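Local coordinates for glycosyl hydrolase (Rhizobium leguminosarum bv. trifolii, PDB 5NDX), which probably hydrolyses O-glycosidic bonds as a bacterial orthologue of human alpha-L-iduronidase in glycoside hydrolase family 39, at residues Y159-D164 against T203-G208; R549-L554 against A590-S595. The protein carries 2 engineered substitutions. All blocks are in the same frame, centred on the assembly; numbering follows the deposited sequence.

Contact 1 of 2, residues Y159-D164 against T203-G208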
ATOM      1  N   TYR A 159     -28.553 -10.266  -5.523  1.00 56.65           N
ATOM      2  CA  TYR A 159     -27.507  -9.298  -5.170  1.00 58.29           C
ATOM      3  C   TYR A 159     -28.055  -8.220  -4.263  1.00 59.21           C
ATOM      4  O   TYR A 159     -27.493  -7.928  -3.215  1.00 58.30           O
ATOM      5  CB  TYR A 159     -26.871  -8.639  -6.413  1.00 56.31           C
ATOM      6  CG  TYR A 159     -25.633  -7.830  -6.036  1.00 55.75           C
ATOM      7  CD1 TYR A 159     -24.417  -8.466  -5.779  1.00 55.04           C
ATOM      8  CD2 TYR A 159     -25.697  -6.450  -5.840  1.00 54.80           C
ATOM      9  CE1 TYR A 159     -23.296  -7.748  -5.373  1.00 53.95           C
ATOM     10  CE2 TYR A 159     -24.570  -5.730  -5.448  1.00 54.38           C
ATOM     11  CZ  TYR A 159     -23.383  -6.392  -5.211  1.00 52.29           C
ATOM     12  OH  TYR A 159     -22.277  -5.714  -4.820  1.00 52.91           O
ATOM     13  N   THR A 160     -29.185  -7.673  -4.669  1.00 59.05           N
ATOM     14  CA  THR A 160     -29.830  -6.600  -3.955  1.00 58.89           C
ATOM     15  C   THR A 160     -30.354  -7.054  -2.569  1.00 57.20           C
ATOM     16  O   THR A 160     -30.340  -6.289  -1.603  1.00 56.80           O
ATOM     17  CB  THR A 160     -30.870  -5.967  -4.914  1.00 63.69           C
ATOM     18  OG1 THR A 160     -30.860  -4.555  -4.773  1.00 72.07           O
ATOM     19  CG2 THR A 160     -32.260  -6.517  -4.744  1.00 62.77           C
ATOM     20  N   ASN A 161     -30.779  -8.313  -2.451  1.00 57.44           N
ATOM     21  CA  ASN A 161     -31.165  -8.900  -1.145  1.00 57.55           C
ATOM     22  C   ASN A 161     -29.940  -9.158  -0.252  1.00 52.56           C
ATOM     23  O   ASN A 161     -30.007  -9.036   0.963  1.00 51.76           O
ATOM     24  CB  ASN A 161     -31.825 -10.277  -1.320  1.00 59.79           C
ATOM     25  CG  ASN A 161     -33.187 -10.236  -1.984  1.00 62.04           C
ATOM     26  OD1 ASN A 161     -33.874  -9.211  -2.048  1.00 62.12           O
ATOM     27  ND2 ASN A 161     -33.593 -11.393  -2.450  1.00 61.03           N
ATOM     28  N   TYR A 162     -28.886  -9.656  -0.881  1.00 51.77           N
ATOM     29  CA  TYR A 162     -27.569  -9.809  -0.249  1.00 52.10           C
ATOM     30  C   TYR A 162     -27.078  -8.483   0.370  1.00 48.69           C
ATOM     31  O   TYR A 162     -26.670  -8.465   1.542  1.00 49.61           O
ATOM     32  CB  TYR A 162     -26.579 -10.422  -1.252  1.00 52.82           C
ATOM     33  CG  TYR A 162     -25.127 -10.124  -0.948  1.00 54.25           C
ATOM     34  CD1 TYR A 162     -24.419 -10.852   0.024  1.00 54.70           C
ATOM     35  CD2 TYR A 162     -24.472  -9.115  -1.619  1.00 54.88           C
ATOM     36  CE1 TYR A 162     -23.090 -10.565   0.303  1.00 54.62           C
ATOM     37  CE2 TYR A 162     -23.153  -8.817  -1.349  1.00 58.62           C
ATOM     38  CZ  TYR A 162     -22.479  -9.528  -0.367  1.00 57.27           C
ATOM     39  OH  TYR A 162     -21.181  -9.195  -0.138  1.00 56.10           O
ATOM     40  N   TYR A 163     -27.167  -7.388  -0.386  1.00 47.43           N
ATOM     41  CA  TYR A 163     -26.823  -6.031   0.120  1.00 46.93           C
ATOM     42  C   TYR A 163     -27.673  -5.674   1.350  1.00 48.82           C
ATOM     43  O   TYR A 163     -27.158  -5.269   2.412  1.00 48.06           O
ATOM     44  CB  TYR A 163     -26.963  -4.952  -0.984  1.00 46.75           C
ATOM     45  CG  TYR A 163     -26.399  -3.639  -0.539  1.00 46.27           C
ATOM     46  CD1 TYR A 163     -25.027  -3.390  -0.634  1.00 46.47           C
ATOM     47  CD2 TYR A 163     -27.188  -2.709   0.100  1.00 45.57           C
ATOM     48  CE1 TYR A 163     -24.469  -2.229  -0.139  1.00 45.75           C
ATOM     49  CE2 TYR A 163     -26.658  -1.549   0.594  1.00 46.64           C
ATOM     50  CZ  TYR A 163     -25.279  -1.303   0.475  1.00 47.03           C
ATOM     51  OH  TYR A 163     -24.715  -0.155   0.992  1.00 44.10           O
ATOM     52  N   ASP A 164     -28.983  -5.892   1.223  1.00 51.67           N
ATOM     53  CA  ASP A 164     -29.942  -5.669   2.318  1.00 50.10           C
ATOM     54  C   ASP A 164     -29.557  -6.396   3.576  1.00 46.14           C
ATOM     55  O   ASP A 164     -29.666  -5.858   4.657  1.00 47.84           O
ATOM     56  CB  ASP A 164     -31.355  -6.134   1.911  1.00 54.10           C
ATOM     57  CG  ASP A 164     -31.969  -5.289   0.813  1.00 57.71           C
ATOM     58  OD1 ASP A 164     -31.652  -4.093   0.742  1.00 60.32           O
ATOM     59  OD2 ASP A 164     -32.798  -5.818   0.024  1.00 60.70           O
ATOM     60  N   THR A 203     -36.421  -0.497  -1.909  1.00 62.05           N
ATOM     61  CA  THR A 203     -36.741  -0.764  -0.501  1.00 61.54           C
ATOM     62  C   THR A 203     -36.142  -2.097  -0.061  1.00 56.53           C
ATOM     63  O   THR A 203     -36.093  -3.060  -0.824  1.00 53.11           O
ATOM     64  CB  THR A 203     -38.285  -0.772  -0.242  1.00 67.64           C
ATOM     65  OG1 THR A 203     -38.870  -1.766  -1.070  1.00 68.81           O
ATOM     66  CG2 THR A 203     -38.970   0.600  -0.582  1.00 68.04           C
ATOM     67  N   SER A 204     -35.665  -2.127   1.168  1.00 58.10           N
ATOM     68  CA  SER A 204     -34.996  -3.308   1.694  1.00 59.70           C
ATOM     69  C   SER A 204     -35.998  -4.440   1.829  1.00 64.25           C
ATOM     70  O   SER A 204     -37.073  -4.238   2.366  1.00 64.52           O
ATOM     71  CB  SER A 204     -34.394  -3.003   3.063  1.00 57.93           C
ATOM     72  OG  SER A 204     -34.137  -4.201   3.779  1.00 55.89           O
ATOM     73  N   CYS A 205     -35.611  -5.632   1.400  1.00 66.60           N
ATOM     74  CA  CYS A 205     -36.418  -6.817   1.575  1.00 67.78           C
ATOM     75  C   CYS A 205     -36.486  -7.332   3.009  1.00 68.94           C
ATOM     76  O   CYS A 205     -37.164  -8.323   3.230  1.00 71.20           O
ATOM     77  CB  CYS A 205     -35.880  -7.951   0.684  1.00 71.94           C
ATOM     78  SG  CYS A 205     -34.325  -8.733   1.250  1.00 75.10           S
ATOM     79  N   LEU A 206     -35.784  -6.722   3.970  1.00 69.61           N
ATOM     80  CA  LEU A 206     -35.769  -7.206   5.366  1.00 71.60           C
ATOM     81  C   LEU A 206     -36.457  -6.283   6.361  1.00 74.87           C
ATOM     82  O   LEU A 206     -37.122  -6.747   7.285  1.00 77.81           O
ATOM     83  CB  LEU A 206     -34.341  -7.432   5.839  1.00 71.08           C
ATOM     84  CG  LEU A 206     -33.641  -8.636   5.225  1.00 72.00           C
ATOM     85  CD1 LEU A 206     -32.142  -8.489   5.463  1.00 72.51           C
ATOM     86  CD2 LEU A 206     -34.149  -9.960   5.784  1.00 72.70           C
ATOM     87  N   THR A 207     -36.230  -4.984   6.208  1.00 75.32           N
ATOM     88  CA  THR A 207     -37.118  -3.979   6.760  1.00 75.97           C
ATOM     89  C   THR A 207     -38.196  -4.017   5.673  1.00 81.70           C
ATOM     90  O   THR A 207     -38.272  -4.987   4.910  1.00 84.58           O
ATOM     91  CB  THR A 207     -36.437  -2.585   6.873  1.00 75.01           C
ATOM     92  OG1 THR A 207     -36.318  -1.979   5.576  1.00 72.72           O
ATOM     93  CG2 THR A 207     -35.029  -2.680   7.508  1.00 72.33           C
ATOM     94  N   GLY A 208     -39.025  -3.003   5.547  1.00 80.41           N
ATOM     95  CA  GLY A 208     -39.802  -2.895   4.296  1.00 82.06           C
ATOM     96  C   GLY A 208     -39.961  -1.449   3.957  1.00 83.87           C
ATOM     97  O   GLY A 208     -40.914  -1.054   3.295  1.00 87.63           O
TER
HETATM   98  O   HOH W   1     -31.638  -3.978   4.784  1.00 50.23           O
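In the (beta/alpha)8 barrel of this family 39 glycosidase, helix 155-171 follows the barrel strand 140-142, and its outer flank receives the loop that runs from helix 190-200 to strand 216-219. An ST turn shapes that loop: Ser204 OG, anti to its own backbone N (chi1 161°), accepts from Leu206 N at 3.0 Å and more weakly from Thr207 N. The turn meets Asp164, whose carboxylate lies across Ser204 and Cys205. Asp164 OD2 accepts the N-H of Cys205, N to OD2 3.1 Å, in an almost straight bond (177° at the hydrogen), although the N-H comes from well above the carboxylate plane. Asp164 OD1 rests instead against Ser204 CA, 3.6 Å away. Cys205 SG takes the crowded position between its backbone N and carbonyl carbon (chi1 74°), which brings it to 3.4 Å from Asn161 OD1; the other end of that amide, ND2, donates to Tyr107 O. Further along, Leu206 CD1 touches Asp164 O at 3.7 Å, and Met110 and Arg114 of helix 110-131 also touch Leu206. A water donates to Asp164 O at 2.7 Å and also hydrogen-bonds Ser204 OG. Asp164 is thus joined to the turn through both its carboxylate and its carbonyl. Asp164 OD2 also lies 3.0 Å from Thr160 O, another acceptor, so the Cys205 N-H would favour the ionised carboxylate while the Thr160 carbonyl would probably oppose it.

Contact 2 of 2, residues R549-L554 against A590-S595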
ATOM      1  N   ARG A 549      18.868 -21.375   5.918  1.00 52.58           N
ATOM      2  CA  ARG A 549      19.592 -20.351   6.696  1.00 52.28           C
ATOM      3  C   ARG A 549      18.721 -19.721   7.801  1.00 49.10           C
ATOM      4  O   ARG A 549      17.553 -19.416   7.580  1.00 46.73           O
ATOM      5  CB  ARG A 549      20.043 -19.261   5.725  1.00 57.54           C
ATOM      6  CG  ARG A 549      20.736 -18.051   6.345  1.00 60.28           C
ATOM      7  CD  ARG A 549      21.036 -16.961   5.302  1.00 65.12           C
ATOM      8  NE  ARG A 549      20.031 -16.913   4.216  1.00 68.11           N
ATOM      9  CZ  ARG A 549      20.176 -17.392   2.970  1.00 62.46           C
ATOM     10  NH1 ARG A 549      21.333 -17.937   2.547  1.00 62.53           N
ATOM     11  NH2 ARG A 549      19.134 -17.310   2.137  1.00 57.22           N
ATOM     12  N   GLU A 550      19.299 -19.485   8.978  1.00 47.33           N
ATOM     13  CA  GLU A 550      18.564 -18.904  10.087  1.00 46.97           C
ATOM     14  C   GLU A 550      18.347 -17.441   9.798  1.00 43.31           C
ATOM     15  O   GLU A 550      19.273 -16.751   9.387  1.00 41.26           O
ATOM     16  CB  GLU A 550      19.322 -19.040  11.423  1.00 51.56           C
ATOM     17  CG  GLU A 550      19.302 -20.454  12.032  1.00 53.51           C
ATOM     18  CD  GLU A 550      17.931 -20.851  12.540  1.00 57.25           C
ATOM     19  OE1 GLU A 550      17.166 -19.983  13.026  1.00 55.26           O
ATOM     20  OE2 GLU A 550      17.592 -22.055  12.463  1.00 60.00           O
ATOM     21  N   GLU A 551      17.125 -16.973   9.988  1.00 40.21           N
ATOM     22  CA  GLU A 551      16.849 -15.531   9.796  1.00 41.29           C
ATOM     23  C   GLU A 551      15.953 -15.040  10.916  1.00 39.74           C
ATOM     24  O   GLU A 551      15.212 -15.834  11.522  1.00 40.71           O
ATOM     25  CB  GLU A 551      16.164 -15.263   8.442  1.00 39.29           C
ATOM     26  CG  GLU A 551      17.024 -15.615   7.242  1.00 42.12           C
ATOM     27  CD  GLU A 551      16.360 -15.392   5.884  1.00 41.65           C
ATOM     28  OE1 GLU A 551      15.134 -15.199   5.834  1.00 44.05           O
ATOM     29  OE2 GLU A 551      17.096 -15.451   4.884  1.00 40.60           O
ATOM     30  N   ARG A 552      15.992 -13.735  11.150  1.00 38.94           N
ATOM     31  CA  ARG A 552      15.085 -13.074  12.119  1.00 38.16           C
ATOM     32  C   ARG A 552      14.421 -11.855  11.506  1.00 35.52           C
ATOM     33  O   ARG A 552      15.108 -10.969  11.038  1.00 35.45           O
ATOM     34  CB  ARG A 552      15.889 -12.638  13.332  1.00 39.31           C
ATOM     35  CG  ARG A 552      16.624 -13.778  14.053  1.00 42.22           C
ATOM     36  CD  ARG A 552      15.658 -14.755  14.729  1.00 44.00           C
ATOM     37  NE  ARG A 552      16.373 -15.859  15.402  1.00 46.33           N
ATOM     38  CZ  ARG A 552      16.793 -16.995  14.831  1.00 47.98           C
ATOM     39  NH1 ARG A 552      16.587 -17.275  13.547  1.00 48.45           N
ATOM     40  NH2 ARG A 552      17.433 -17.876  15.556  1.00 49.24           N
ATOM     41  N   MET A 553      13.104 -11.812  11.494  1.00 35.50           N
ATOM     42  CA  MET A 553      12.362 -10.654  11.094  1.00 36.59           C
ATOM     43  C   MET A 553      12.079  -9.800  12.321  1.00 37.77           C
ATOM     44  O   MET A 553      11.525 -10.314  13.296  1.00 38.68           O
ATOM     45  CB  MET A 553      11.048 -11.067  10.462  1.00 37.20           C
ATOM     46  CG  MET A 553      10.248  -9.921   9.896  1.00 38.20           C
ATOM     47  SD  MET A 553      11.179  -9.241   8.487  1.00 39.03           S
ATOM     48  CE  MET A 553      10.405  -7.650   8.353  1.00 40.52           C
ATOM     49  N   LEU A 554      12.456  -8.520  12.249  1.00 35.07           N
ATOM     50  CA  LEU A 554      12.192  -7.524  13.278  1.00 34.07           C
ATOM     51  C   LEU A 554      11.069  -6.602  12.804  1.00 34.36           C
ATOM     52  O   LEU A 554      11.027  -6.196  11.603  1.00 34.31           O
ATOM     53  CB  LEU A 554      13.446  -6.698  13.557  1.00 35.08           C
ATOM     54  CG  LEU A 554      14.569  -7.271  14.415  1.00 36.31           C
ATOM     55  CD1 LEU A 554      15.116  -8.546  13.804  1.00 38.87           C
ATOM     56  CD2 LEU A 554      15.717  -6.277  14.593  1.00 37.47           C
ATOM     57  N   ALA A 590      10.780  -2.133   9.992  1.00 32.75           N
ATOM     58  CA  ALA A 590      10.873  -3.550   9.781  1.00 33.48           C
ATOM     59  C   ALA A 590      12.249  -3.883   9.208  1.00 33.75           C
ATOM     60  O   ALA A 590      12.852  -3.070   8.525  1.00 33.75           O
ATOM     61  CB  ALA A 590       9.759  -4.029   8.857  1.00 32.94           C
ATOM     62  N   PHE A 591      12.783  -5.037   9.579  1.00 33.77           N
ATOM     63  CA  PHE A 591      14.088  -5.450   9.095  1.00 33.78           C
ATOM     64  C   PHE A 591      14.280  -6.945   9.146  1.00 33.10           C
ATOM     65  O   PHE A 591      14.050  -7.564  10.169  1.00 32.69           O
ATOM     66  CB  PHE A 591      15.179  -4.743   9.899  1.00 34.30           C
ATOM     67  CG  PHE A 591      16.572  -5.105   9.473  1.00 34.90           C
ATOM     68  CD1 PHE A 591      17.092  -4.632   8.280  1.00 36.00           C
ATOM     69  CD2 PHE A 591      17.356  -5.976  10.241  1.00 36.37           C
ATOM     70  CE1 PHE A 591      18.407  -4.964   7.876  1.00 35.73           C
ATOM     71  CE2 PHE A 591      18.651  -6.321   9.825  1.00 36.46           C
ATOM     72  CZ  PHE A 591      19.177  -5.806   8.641  1.00 35.15           C
ATOM     73  N   LEU A 592      14.700  -7.529   8.034  1.00 33.60           N
ATOM     74  CA  LEU A 592      15.037  -8.933   7.981  1.00 33.83           C
ATOM     75  C   LEU A 592      16.546  -9.121   8.215  1.00 35.13           C
ATOM     76  O   LEU A 592      17.347  -8.611   7.442  1.00 35.37           O
ATOM     77  CB  LEU A 592      14.592  -9.606   6.642  1.00 34.92           C
ATOM     78  CG  LEU A 592      14.953 -11.087   6.924  1.00 37.69           C
ATOM     79  CD1 LEU A 592      13.771 -11.983   7.173  1.00 39.96           C
ATOM     80  CD2 LEU A 592      16.076 -11.707   6.168  1.00 38.41           C
ATOM     81  N   HIS A 593      16.940  -9.806   9.304  1.00 35.25           N
ATOM     82  CA  HIS A 593      18.356 -10.085   9.571  1.00 37.79           C
ATOM     83  C   HIS A 593      18.710 -11.537   9.260  1.00 39.01           C
ATOM     84  O   HIS A 593      18.025 -12.438   9.745  1.00 40.15           O
ATOM     85  CB  HIS A 593      18.689  -9.865  11.061  1.00 42.04           C
ATOM     86  CG  HIS A 593      20.160  -9.917  11.337  1.00 43.48           C
ATOM     87  ND1 HIS A 593      20.702 -10.587  12.417  1.00 43.44           N
ATOM     88  CD2 HIS A 593      21.208  -9.421  10.628  1.00 42.95           C
ATOM     89  CE1 HIS A 593      22.019 -10.442  12.398  1.00 43.17           C
ATOM     90  NE2 HIS A 593      22.356  -9.761  11.314  1.00 44.08           N
ATOM     91  N   MET A 594      19.775 -11.752   8.507  1.00 40.72           N
ATOM     92  CA  MET A 594      20.260 -13.078   8.093  0.50 44.11           C
ATOM     93  C   MET A 594      21.385 -13.554   9.049  1.00 44.18           C
ATOM     94  O   MET A 594      22.260 -12.758   9.424  1.00 42.25           O
ATOM     95  CB  MET A 594      20.814 -12.997   6.654  0.50 46.88           C
ATOM     96  CG  MET A 594      19.895 -12.305   5.619  0.50 48.72           C
ATOM     97  SD  MET A 594      20.618 -12.051   3.955  0.50 51.63           S
ATOM     98  CE  MET A 594      20.611 -13.768   3.438  0.50 52.81           C
ATOM     99  N   SER A 595      21.359 -14.831   9.419  1.00 46.49           N
ATOM    100  CA  SER A 595      22.449 -15.485  10.185  1.00 48.28           C
ATOM    101  C   SER A 595      22.785 -14.776  11.493  1.00 47.13           C
ATOM    102  O   SER A 595      23.858 -14.228  11.639  1.00 48.72           O
ATOM    103  CB  SER A 595      23.687 -15.593   9.290  1.00 50.36           C
ATOM    104  OG  SER A 595      23.326 -16.292   8.106  1.00 51.21           O
TER
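Strands 549-557 and 590-594 run antiparallel, the axes of segments 549-554 and 590-594 approaching to 4.6 Å at 169°, as neighbours in a three-stranded sheet, with 549-557 central and 536-545 on its other side, consistent with the fibronectin type III-like domain of human alpha-L-iduronidase. Two hydrogen-bonded pairs, Arg552 with His593 and Leu554 with Phe591, each exchange two N-H...O hydrogen bonds; His593 N reaches Arg552 O at 2.8 Å. Ser595 N, just past the strand end, adds one more hydrogen bond, to Glu550 O.

The face bearing Glu551, Met553, Leu592 and Met594 is turned to helices 36-45 and 480-489. Here Met553, with CG anti to its backbone N but the chain bent at chi2 (67°), crosses Leu592 at about a right angle, SD lying 3.9 Å from Leu592 CB. The bend carries Met553 CE on to Ala590 CB, 3.7 Å away. Glu551, extended beyond CG, slants across Leu592, so that OE1 lies 3.6 Å from Leu592 CD2 while OE2 accepts a weak bond from Arg549 NE in a salt bridge. Arg549 NH2 makes its own, stronger salt bridge to Asp359, and the guanidinium would probably offset the closeness of Glu551 OE2 and Asp359 OD1.

On the other face, Leu554 and Phe591 approach through their CB atoms, and His593 ND1 is hydrogen-bonded to Tyr602 OH. Arg552 folds back along its own strand: NH1 donates to Glu550 OE1 on its anti lone pair and to Glu551 O from above the carbonyl plane, which should fix the guanidinium's rotation. Glu550 OE2 forms a salt bridge with Arg542 of strand 536-545.

In one of its two conformers, Met594, bent at chi3 (71°), crosses Arg549 obliquely and sets CE over one guanidinium face, offset toward the rim, 3.3 Å from Arg549 NE.

Overall arrangement
Contacts 1 and 2 lie on opposite sides of the chain's centre, their own centres about 50 Å apart and their nearest atoms about 33 Å apart. They follow in series along the chain: contact 1 closes at residue 208, well before contact 2 opens at 549. The first joins a helix and a loop on the outside of the parallel eight-stranded barrel; the second pairs strands of the three-stranded sheet in the C-terminal, probably fibronectin type III-like, domain. Sharing no helix, strand or sheet, they belong to two separate regions of this multidomain chain, and both are away from the ligand pockets. The C-terminal sheet packs on the barrel through helix 36-45, where Met553 and Leu592 touch Gln40 and Tyr44.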